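Local coordinates for protein putative Nitroreductase (Anabaena variabilis ATCC 29413, PDB 3EO7) that binds flavin mononucleotide and probably works as an oxidoreductase of the nitroreductase family, at residues Q11-R16 with A181-C186; L345-L350 with Q390-G395; L120-L125 with Y138-V143. All blocks are in the same frame, centred on the assembly; numbering follows the deposited sequence. Where two conformers were deposited one is given.

Interaction 1. Residues Q11-R16 with A181-C186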
loop_
_atom_site.group_PDB
_atom_site.type_symbol
_atom_site.label_atom_id
_atom_site.label_comp_id
_atom_site.label_asym_id
_atom_site.label_seq_id
_atom_site.Cartn_x
_atom_site.Cartn_y
_atom_site.Cartn_z
ATOM N N GLN A 11 7.386 -14.844 11.419
ATOM C CA GLN A 11 8.050 -15.854 10.578
ATOM C C GLN A 11 7.162 -17.081 10.370
ATOM O O GLN A 11 7.036 -17.588 9.245
ATOM C CB GLN A 11 9.393 -16.256 11.172
ATOM C CG GLN A 11 10.405 -15.126 11.174
ATOM C CD GLN A 11 11.632 -15.503 11.939
ATOM O OE1 GLN A 11 11.618 -15.627 13.170
ATOM N NE2 GLN A 11 12.717 -15.696 11.215
ATOM N N HIS A 12 6.483 -17.515 11.429
ATOM C CA HIS A 12 5.580 -18.669 11.364
ATOM C C HIS A 12 4.403 -18.355 10.432
ATOM O O HIS A 12 4.046 -19.170 9.568
ATOM C CB HIS A 12 5.101 -19.010 12.781
ATOM C CG HIS A 12 4.175 -20.185 12.864
ATOM N ND1 HIS A 12 4.597 -21.476 12.601
ATOM C CD2 HIS A 12 2.878 -20.279 13.254
ATOM C CE1 HIS A 12 3.582 -22.305 12.782
ATOM N NE2 HIS A 12 2.540 -21.611 13.199
ATOM N N TYR A 13 3.798 -17.195 10.646
ATOM C CA TYR A 13 2.709 -16.700 9.796
ATOM C C TYR A 13 3.166 -16.737 8.312
ATOM O O TYR A 13 2.481 -17.254 7.428
ATOM C CB TYR A 13 2.250 -15.257 10.207
ATOM C CG TYR A 13 1.265 -14.765 9.182
ATOM C CD1 TYR A 13 -0.076 -15.084 9.273
ATOM C CD2 TYR A 13 1.700 -14.110 8.061
ATOM C CE1 TYR A 13 -0.968 -14.759 8.268
ATOM C CE2 TYR A 13 0.821 -13.774 7.025
ATOM C CZ TYR A 13 -0.519 -14.099 7.126
ATOM O OH TYR A 13 -1.377 -13.788 6.067
ATOM N N HIS A 14 4.334 -16.179 8.050
ATOM C CA HIS A 14 4.840 -16.128 6.682
ATOM C C HIS A 14 4.985 -17.527 6.089
ATOM O O HIS A 14 4.493 -17.812 5.011
ATOM C CB HIS A 14 6.165 -15.400 6.614
ATOM C CG HIS A 14 6.518 -14.992 5.221
ATOM N ND1 HIS A 14 5.818 -14.016 4.552
ATOM C CD2 HIS A 14 7.448 -15.463 4.359
ATOM C CE1 HIS A 14 6.329 -13.884 3.338
ATOM N NE2 HIS A 14 7.322 -14.741 3.198
ATOM N N GLU A 15 5.615 -18.416 6.842
ATOM C CA GLU A 15 5.826 -19.778 6.395
ATOM C C GLU A 15 4.492 -20.468 6.091
ATOM O O GLU A 15 4.327 -21.119 5.045
ATOM C CB GLU A 15 6.598 -20.550 7.470
ATOM C CG GLU A 15 6.977 -21.966 7.032
ATOM C CD GLU A 15 7.928 -22.001 5.801
ATOM O OE1 GLU A 15 8.662 -21.018 5.585
ATOM O OE2 GLU A 15 7.937 -23.017 5.064
ATOM N N ARG A 16 3.536 -20.318 6.992
ATOM C CA ARG A 16 2.213 -20.923 6.821
ATOM C C ARG A 16 1.354 -20.401 5.676
ATOM O O ARG A 16 0.374 -21.063 5.269
ATOM C CB ARG A 16 1.437 -20.859 8.149
ATOM C CG ARG A 16 2.064 -21.904 9.067
ATOM C CD ARG A 16 1.341 -22.278 10.198
ATOM N NE ARG A 16 -0.073 -22.602 9.994
ATOM C CZ ARG A 16 -0.898 -22.567 11.028
ATOM N NH1 ARG A 16 -0.402 -22.279 12.216
ATOM N NH2 ARG A 16 -2.189 -22.792 10.896
ATOM N N ALA A 181 -4.868 -13.959 3.706
ATOM C CA ALA A 181 -5.441 -12.634 3.567
ATOM C C ALA A 181 -4.642 -11.536 4.273
ATOM O O ALA A 181 -4.706 -10.405 3.825
ATOM C CB ALA A 181 -6.912 -12.574 4.046
ATOM N N TYR A 182 -3.952 -11.830 5.375
ATOM C CA TYR A 182 -3.230 -10.764 6.068
ATOM C C TYR A 182 -2.169 -10.106 5.183
ATOM O O TYR A 182 -2.046 -8.874 5.208
ATOM C CB TYR A 182 -2.636 -11.220 7.393
ATOM C CG TYR A 182 -2.474 -10.106 8.388
ATOM C CD1 TYR A 182 -3.599 -9.512 8.987
ATOM C CD2 TYR A 182 -1.215 -9.640 8.779
ATOM C CE1 TYR A 182 -3.460 -8.496 9.922
ATOM C CE2 TYR A 182 -1.091 -8.634 9.749
ATOM C CZ TYR A 182 -2.196 -8.077 10.311
ATOM O OH TYR A 182 -2.041 -7.098 11.261
ATOM N N ARG A 183 -1.454 -10.892 4.355
ATOM C CA ARG A 183 -0.502 -10.311 3.412
ATOM C C ARG A 183 -1.236 -9.375 2.452
ATOM O O ARG A 183 -0.842 -8.223 2.270
ATOM C CB ARG A 183 0.169 -11.402 2.563
ATOM C CG ARG A 183 1.005 -12.383 3.342
ATOM C CD ARG A 183 1.426 -13.444 2.362
ATOM N NE ARG A 183 2.280 -14.516 2.838
ATOM C CZ ARG A 183 3.316 -14.995 2.142
ATOM N NH1 ARG A 183 3.712 -14.407 1.016
ATOM N NH2 ARG A 183 3.996 -16.034 2.594
ATOM N N ARG A 184 -2.318 -9.883 1.856
ATOM C CA ARG A 184 -3.070 -9.125 0.854
ATOM C C ARG A 184 -3.689 -7.846 1.441
ATOM O O ARG A 184 -3.667 -6.788 0.805
ATOM C CB ARG A 184 -4.169 -9.978 0.180
ATOM C CG ARG A 184 -3.707 -11.334 -0.334
ATOM C CD ARG A 184 -2.624 -11.272 -1.388
ATOM N NE ARG A 184 -2.524 -12.597 -1.997
ATOM C CZ ARG A 184 -1.873 -13.634 -1.480
ATOM N NH1 ARG A 184 -1.090 -13.519 -0.419
ATOM N NH2 ARG A 184 -1.958 -14.807 -2.086
ATOM N N ILE A 185 -4.235 -7.938 2.646
ATOM C CA ILE A 185 -4.815 -6.790 3.313
ATOM C C ILE A 185 -3.787 -5.681 3.477
ATOM O O ILE A 185 -4.056 -4.506 3.215
ATOM C CB ILE A 185 -5.332 -7.208 4.712
ATOM C CG1 ILE A 185 -6.644 -7.990 4.583
ATOM C CG2 ILE A 185 -5.574 -5.971 5.626
ATOM C CD1 ILE A 185 -7.063 -8.740 5.863
ATOM N N CYS A 186 -2.592 -6.042 3.934
ATOM C CA CYS A 186 -1.559 -5.027 4.159
ATOM C C CYS A 186 -1.055 -4.423 2.848
ATOM O O CYS A 186 -0.822 -3.220 2.777
ATOM C CB CYS A 186 -0.444 -5.594 4.999
ATOM S SG CYS A 186 -0.990 -5.937 6.741
#
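A short N-terminal helix lies across the opening turns of helix 181-202, close to the flavin site, and the contact is made by long side chains reaching each other and the opposite backbone. The helix axes stay 11.0 Å apart and cross at 103°, so long residues must do the reaching. Arg183 does so from one side, its chain extended from CG to NE. The guanidinium lies flat on one face of the His14 imidazole, the planes only 11° apart and the centres separated by 3.9 Å. At its edge, near its own plane, NH2 gives a hydrogen bond of 3.0 Å to the backbone O of His14, arriving in the carbonyl plane on a lone pair. Tyr13 reaches back from the other helix, CG anti to the backbone N, and brings its OH to 3.2 Å from CB of Tyr182. The same hydroxyl takes a weak hydrogen bond from Arg183 N, 3.4 Å away, and is also bonded to the carbonyl O of Asp179. Meanwhile CG of Arg183 sits at the edge of the Tyr13 ring. Beyond the two helices, Arg183 NE pairs with Thr17 OG1, NH1 forms a salt bridge with Asp486, and His14 ND1 is bonded to Tyr453 OH. Each guanidinium nitrogen thus has a partner, which fixes the rotation of the group and holds it flat against the ring. A buried cation stacked on His14 would be expected to disfavour protonation of that imidazole, while Asp486 probably offsets the charge of Arg183, whose side chain lies about 8 Å from the bound FMN.

Interaction 2. Residues L345-L350 with Q390-G395. With ACT (acetate ion), chain O.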
loop_
_atom_site.group_PDB
_atom_site.type_symbol
_atom_site.label_atom_id
_atom_site.label_comp_id
_atom_site.label_asym_id
_atom_site.label_seq_id
_atom_site.Cartn_x
_atom_site.Cartn_y
_atom_site.Cartn_z
ATOM N N LEU A 345 9.386 -3.033 -23.174
ATOM C CA LEU A 345 9.502 -1.673 -22.672
ATOM C C LEU A 345 10.829 -1.144 -23.201
ATOM O O LEU A 345 11.735 -1.928 -23.512
ATOM C CB LEU A 345 9.556 -1.609 -21.140
ATOM C CG LEU A 345 8.270 -1.284 -20.391
ATOM C CD1 LEU A 345 7.087 -2.064 -20.888
ATOM C CD2 LEU A 345 8.529 -1.430 -18.879
ATOM N N THR A 346 10.952 0.171 -23.296
ATOM C CA THR A 346 12.244 0.761 -23.564
ATOM C C THR A 346 12.967 0.897 -22.223
ATOM O O THR A 346 12.356 0.928 -21.160
ATOM C CB THR A 346 12.163 2.141 -24.217
ATOM O OG1 THR A 346 11.574 3.083 -23.313
ATOM C CG2 THR A 346 11.384 2.090 -25.539
ATOM N N PHE A 347 14.288 1.001 -22.257
ATOM C CA PHE A 347 15.012 1.167 -21.002
ATOM C C PHE A 347 14.624 2.515 -20.372
ATOM O O PHE A 347 14.456 2.595 -19.151
ATOM C CB PHE A 347 16.511 1.023 -21.220
ATOM C CG PHE A 347 17.329 1.064 -19.970
ATOM C CD1 PHE A 347 16.936 0.414 -18.812
ATOM C CD2 PHE A 347 18.537 1.743 -19.959
ATOM C CE1 PHE A 347 17.712 0.457 -17.676
ATOM C CE2 PHE A 347 19.321 1.772 -18.805
ATOM C CZ PHE A 347 18.901 1.115 -17.679
ATOM N N ASP A 348 14.440 3.542 -21.196
ATOM C CA ASP A 348 13.958 4.831 -20.661
ATOM C C ASP A 348 12.621 4.705 -19.908
ATOM O O ASP A 348 12.404 5.380 -18.891
ATOM C CB ASP A 348 13.839 5.889 -21.755
ATOM C CG ASP A 348 15.184 6.513 -22.127
ATOM O OD1 ASP A 348 16.203 6.284 -21.433
ATOM O OD2 ASP A 348 15.199 7.252 -23.134
ATOM N N GLU A 349 11.717 3.865 -20.413
ATOM C CA GLU A 349 10.441 3.649 -19.738
ATOM C C GLU A 349 10.677 3.020 -18.368
ATOM O O GLU A 349 10.108 3.438 -17.367
ATOM C CB GLU A 349 9.509 2.782 -20.589
ATOM C CG GLU A 349 8.813 3.568 -21.703
ATOM C CD GLU A 349 8.111 2.711 -22.757
ATOM O OE1 GLU A 349 8.467 1.513 -22.901
ATOM O OE2 GLU A 349 7.241 3.285 -23.488
ATOM N N LEU A 350 11.496 1.969 -18.319
ATOM C CA LEU A 350 11.794 1.317 -17.048
ATOM C C LEU A 350 12.439 2.317 -16.096
ATOM O O LEU A 350 12.064 2.383 -14.946
ATOM C CB LEU A 350 12.725 0.105 -17.241
ATOM C CG LEU A 350 13.101 -0.632 -15.946
ATOM C CD1 LEU A 350 11.840 -1.189 -15.247
ATOM C CD2 LEU A 350 14.132 -1.724 -16.262
ATOM N N GLN A 390 14.197 -3.171 -24.059
ATOM C CA GLN A 390 15.212 -2.956 -25.082
ATOM C C GLN A 390 16.397 -2.238 -24.468
ATOM O O GLN A 390 16.262 -1.355 -23.628
ATOM C CB GLN A 390 14.711 -2.249 -26.338
ATOM C CG GLN A 390 14.266 -0.851 -26.154
ATOM C CD GLN A 390 14.439 -0.032 -27.427
ATOM O OE1 GLN A 390 14.475 -0.575 -28.537
ATOM N NE2 GLN A 390 14.550 1.273 -27.265
ATOM N N GLY A 391 17.570 -2.694 -24.865
ATOM C CA GLY A 391 18.820 -2.178 -24.363
ATOM C C GLY A 391 19.284 -2.775 -23.061
ATOM O O GLY A 391 20.332 -2.366 -22.535
ATOM N N LEU A 392 18.530 -3.728 -22.517
ATOM C CA LEU A 392 18.926 -4.385 -21.297
ATOM C C LEU A 392 18.905 -5.897 -21.542
ATOM O O LEU A 392 17.919 -6.440 -22.064
ATOM C CB LEU A 392 17.951 -4.000 -20.168
ATOM C CG LEU A 392 18.332 -4.065 -18.715
ATOM C CD1 LEU A 392 19.628 -3.279 -18.480
ATOM C CD2 LEU A 392 17.177 -3.514 -17.872
ATOM N N GLU A 393 20.000 -6.584 -21.206
ATOM C CA GLU A 393 20.020 -8.033 -21.309
ATOM C C GLU A 393 18.932 -8.657 -20.406
ATOM O O GLU A 393 18.736 -8.233 -19.263
ATOM C CB GLU A 393 21.381 -8.578 -20.888
ATOM C CG GLU A 393 22.483 -8.244 -21.856
ATOM C CD GLU A 393 23.816 -8.789 -21.431
ATOM O OE1 GLU A 393 23.924 -9.326 -20.307
ATOM O OE2 GLU A 393 24.773 -8.673 -22.221
ATOM N N ALA A 394 18.298 -9.724 -20.894
ATOM C CA ALA A 394 17.328 -10.442 -20.084
ATOM C C ALA A 394 18.067 -11.157 -18.959
ATOM O O ALA A 394 19.121 -11.786 -19.172
ATOM C CB ALA A 394 16.541 -11.457 -20.941
ATOM N N GLY A 395 17.526 -11.010 -17.758
ATOM C CA GLY A 395 18.086 -11.647 -16.573
ATOM C C GLY A 395 17.479 -11.067 -15.321
ATOM O O GLY A 395 16.379 -10.535 -15.332
HETATM C C ACT O . 22.705 -4.314 -20.714
HETATM O O ACT O . 22.223 -4.647 -21.819
HETATM O OXT ACT O . 23.143 -3.129 -20.678
HETATM C CH3 ACT O . 22.711 -5.281 -19.557
HETATM O O HOH W 1 15.674 1.561 -24.910
#
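Glu349 OE1 is the best-held polar atom here, with two partners: the backbone N of Thr346 and, outside the segments, the guanidinium of Arg509 in a salt bridge. The bond from Thr346 N to Glu349 OE1 measures 2.9 Å and is nearly straight at 168°, although it meets the oxygen from above the carboxylate plane. In return Thr346 OG1 accepts from Glu349 N at 3.0 Å. This reciprocal pair is a capping box, and Thr346 is the N-cap of the helix that starts at Phe347. Its hydroxyl can reach into the first turn because OG1 occupies the crowded position between the backbone N and the carbonyl carbon.

The second segment joins just ahead of the cap. Gln390 N donates to Leu345 O over 2.8 Å, approaching almost along the C=O axis. From there the Gln390 side chain runs beside that of Thr346, pointing the same way, so that NE2 comes to 3.7 Å from Thr346 CG2. A water links the Phe347 backbone to the Gln390 side chain, accepting from Phe347 N and, at 2.6 Å, from Gln390 NE2. Next to this polar seam lies an apolar one: Leu392 CD2 meets Phe347 CE1 obliquely at 4.0 Å, and the Leu350 side chain crosses that of Leu392 at about a right angle, their CD2 atoms 3.9 Å apart. Farther along the loop an acetate, probably from the crystallisation liquor, takes a weak hydrogen bond from Glu393 N.

The loop leading from strand 381-390 to strand 395-400 is thereby laid over the start of helix 347-358, and Phe347 and Leu392 both continue onto Leu406 of strand 405-411, which pairs with strand 395-400 in the mixed sheet.

Interaction 3. Residues L120-L125 with Y138-V143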
loop_
_atom_site.group_PDB
_atom_site.type_symbol
_atom_site.label_atom_id
_atom_site.label_comp_id
_atom_site.label_asym_id
_atom_site.label_seq_id
_atom_site.Cartn_x
_atom_site.Cartn_y
_atom_site.Cartn_z
ATOM N N LEU A 120 -15.403 24.489 10.111
ATOM C CA LEU A 120 -16.067 23.807 8.994
ATOM C C LEU A 120 -16.416 22.339 9.246
ATOM O O LEU A 120 -17.409 21.846 8.698
ATOM C CB LEU A 120 -15.222 23.895 7.727
ATOM C CG LEU A 120 -15.206 25.256 7.025
ATOM C CD1 LEU A 120 -14.473 25.106 5.704
ATOM C CD2 LEU A 120 -16.616 25.779 6.781
ATOM N N LEU A 121 -15.607 21.647 10.060
ATOM C CA LEU A 121 -15.768 20.199 10.285
ATOM C C LEU A 121 -15.950 19.873 11.773
ATOM O O LEU A 121 -14.987 19.877 12.543
ATOM C CB LEU A 121 -14.538 19.452 9.727
ATOM C CG LEU A 121 -14.599 17.931 9.666
ATOM C CD1 LEU A 121 -15.641 17.496 8.695
ATOM C CD2 LEU A 121 -13.219 17.329 9.312
ATOM N N SER A 122 -17.185 19.537 12.139
ATOM C CA SER A 122 -17.540 19.208 13.524
ATOM C C SER A 122 -16.620 18.137 14.045
ATOM O O SER A 122 -16.131 17.313 13.272
ATOM C CB SER A 122 -18.973 18.670 13.619
ATOM O OG SER A 122 -19.881 19.627 13.182
ATOM N N PRO A 123 -16.387 18.127 15.362
ATOM C CA PRO A 123 -15.499 17.098 15.889
ATOM C C PRO A 123 -16.086 15.715 15.829
ATOM O O PRO A 123 -17.315 15.548 15.748
ATOM C CB PRO A 123 -15.373 17.485 17.366
ATOM C CG PRO A 123 -16.566 18.259 17.674
ATOM C CD PRO A 123 -16.875 19.022 16.428
ATOM N N GLY A 124 -15.208 14.717 15.894
ATOM C CA GLY A 124 -15.651 13.355 15.995
ATOM C C GLY A 124 -15.215 12.450 14.871
ATOM O O GLY A 124 -14.166 12.663 14.255
ATOM N N LEU A 125 -16.052 11.442 14.630
ATOM C CA LEU A 125 -15.759 10.356 13.723
ATOM C C LEU A 125 -16.614 10.342 12.478
ATOM O O LEU A 125 -17.831 10.479 12.531
ATOM C CB LEU A 125 -15.944 9.016 14.455
ATOM C CG LEU A 125 -15.265 8.935 15.824
ATOM C CD1 LEU A 125 -15.729 7.611 16.532
ATOM C CD2 LEU A 125 -13.738 9.080 15.708
ATOM N N TYR A 138 -20.725 9.706 12.278
ATOM C CA TYR A 138 -21.419 8.791 13.158
ATOM C C TYR A 138 -21.184 9.010 14.627
ATOM O O TYR A 138 -21.817 8.340 15.429
ATOM C CB TYR A 138 -21.140 7.351 12.781
ATOM C CG TYR A 138 -19.748 6.835 13.006
ATOM C CD1 TYR A 138 -18.784 6.941 12.016
ATOM C CD2 TYR A 138 -19.428 6.122 14.158
ATOM C CE1 TYR A 138 -17.488 6.421 12.207
ATOM C CE2 TYR A 138 -18.135 5.606 14.369
ATOM C CZ TYR A 138 -17.170 5.754 13.373
ATOM O OH TYR A 138 -15.896 5.221 13.524
ATOM N N TRP A 139 -20.278 9.910 14.988
ATOM C CA TRP A 139 -20.022 10.186 16.401
ATOM C C TRP A 139 -19.554 11.608 16.532
ATOM O O TRP A 139 -18.604 12.002 15.877
ATOM C CB TRP A 139 -18.989 9.224 16.975
ATOM C CG TRP A 139 -18.784 9.404 18.432
ATOM C CD1 TRP A 139 -17.728 9.972 19.043
ATOM C CD2 TRP A 139 -19.713 9.061 19.456
ATOM N NE1 TRP A 139 -17.915 9.973 20.399
ATOM C CE2 TRP A 139 -19.132 9.418 20.677
ATOM C CE3 TRP A 139 -20.973 8.459 19.454
ATOM C CZ2 TRP A 139 -19.765 9.200 21.900
ATOM C CZ3 TRP A 139 -21.607 8.244 20.665
ATOM C CH2 TRP A 139 -21.003 8.618 21.872
ATOM N N GLU A 140 -20.307 12.416 17.271
ATOM C CA GLU A 140 -19.885 13.787 17.502
ATOM C C GLU A 140 -19.518 13.976 18.969
ATOM O O GLU A 140 -20.394 14.001 19.848
ATOM C CB GLU A 140 -20.945 14.813 17.096
ATOM C CG GLU A 140 -20.365 16.238 17.292
ATOM C CD GLU A 140 -21.229 17.345 16.719
ATOM O OE1 GLU A 140 -22.204 17.060 15.965
ATOM O OE2 GLU A 140 -20.903 18.514 17.035
ATOM N N SER A 141 -18.232 14.065 19.228
ATOM C CA SER A 141 -17.681 14.353 20.537
ATOM C C SER A 141 -16.217 14.700 20.301
ATOM O O SER A 141 -15.684 14.464 19.217
ATOM C CB SER A 141 -17.789 13.168 21.515
ATOM O OG SER A 141 -16.768 12.214 21.269
ATOM N N ASP A 142 -15.540 15.280 21.285
ATOM C CA ASP A 142 -14.129 15.605 21.060
ATOM C C ASP A 142 -13.280 14.406 21.432
ATOM O O ASP A 142 -13.062 14.115 22.613
ATOM C CB ASP A 142 -13.642 16.843 21.802
ATOM C CG ASP A 142 -12.351 17.378 21.203
ATOM O OD1 ASP A 142 -12.341 17.640 19.979
ATOM O OD2 ASP A 142 -11.354 17.548 21.926
ATOM N N VAL A 143 -12.749 13.772 20.394
ATOM C CA VAL A 143 -11.996 12.530 20.481
ATOM C C VAL A 143 -10.495 12.740 20.251
ATOM O O VAL A 143 -9.713 11.787 20.346
ATOM C CB VAL A 143 -12.481 11.525 19.411
ATOM C CG1 VAL A 143 -13.982 11.159 19.600
ATOM C CG2 VAL A 143 -12.229 12.058 18.001
HETATM O O HOH W 2 -20.610 20.929 15.829
#
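Leu125 and Trp139 form an antiparallel hydrogen-bonded pair, Leu125 N donating to Trp139 O over 2.9 Å at 162°, while Leu125 O turns to the preceding residue and takes a weak bond of 3.0 Å from Tyr138 N. Two residues of one strand therefore sit opposite one of the other. Gly124 fits next to this irregularity because it has no side chain: its CA makes a C-H...O contact with Trp139 O at 3.3 Å, and a CB there would run into that oxygen.

Leu125 is the residue on which the bulge closes. Its CB lies over one face of the Tyr138 ring, 3.9 Å from the centroid and 23° off the normal, a CH-pi contact. Tyr138 can offer that face since its CG takes the crowded position between backbone N and carbonyl carbon (chi1 69°), which swings the ring back across the partner strand. Trp139 runs alongside Leu125 in the same direction, its CB 3.7 Å from Leu125 CD1, and Val143 CG2 meets the other methyl, CD2, at 4.1 Å. The Tyr138 OH is hydrogen-bonded to the carbonyl O of Leu222, and the ring also stacks with that of Tyr43. An alanine in place of Tyr138 would lose the CH-pi face, the stack and the hydroxyl bond, and would probably loosen the packing round Leu125. Farther along, Pro123 CB touches Ser141 O at 3.6 Å, and a water donating to Glu140 OE2 at 2.7 Å also bonds Ser122 OG.

Altogether this is a classic beta bulge, set at the open end of the hairpin formed by strands 124-129 and 134-139.

In the fold
Along the chain, interaction 3 is nested inside the loop closed by interaction 1, and interaction 2 follows both. Interactions 2 and 3 lie on opposite sides of the molecule, centres 52 Å apart, each in its own nitroreductase-family region: interaction 3 in the seven-stranded antiparallel sheet, interaction 2 at the margin of the mixed sheet. The centre of interaction 1 lies 33 Å from that of interaction 2 and 35 Å from that of interaction 3, and it is the one near the flavin. There helix 181-202 of the first region meets helix 452-473 of the second, and FMN is bound by residues of both. The outer contacts thus belong to the separate halves, whereas interaction 1 sits where the halves meet.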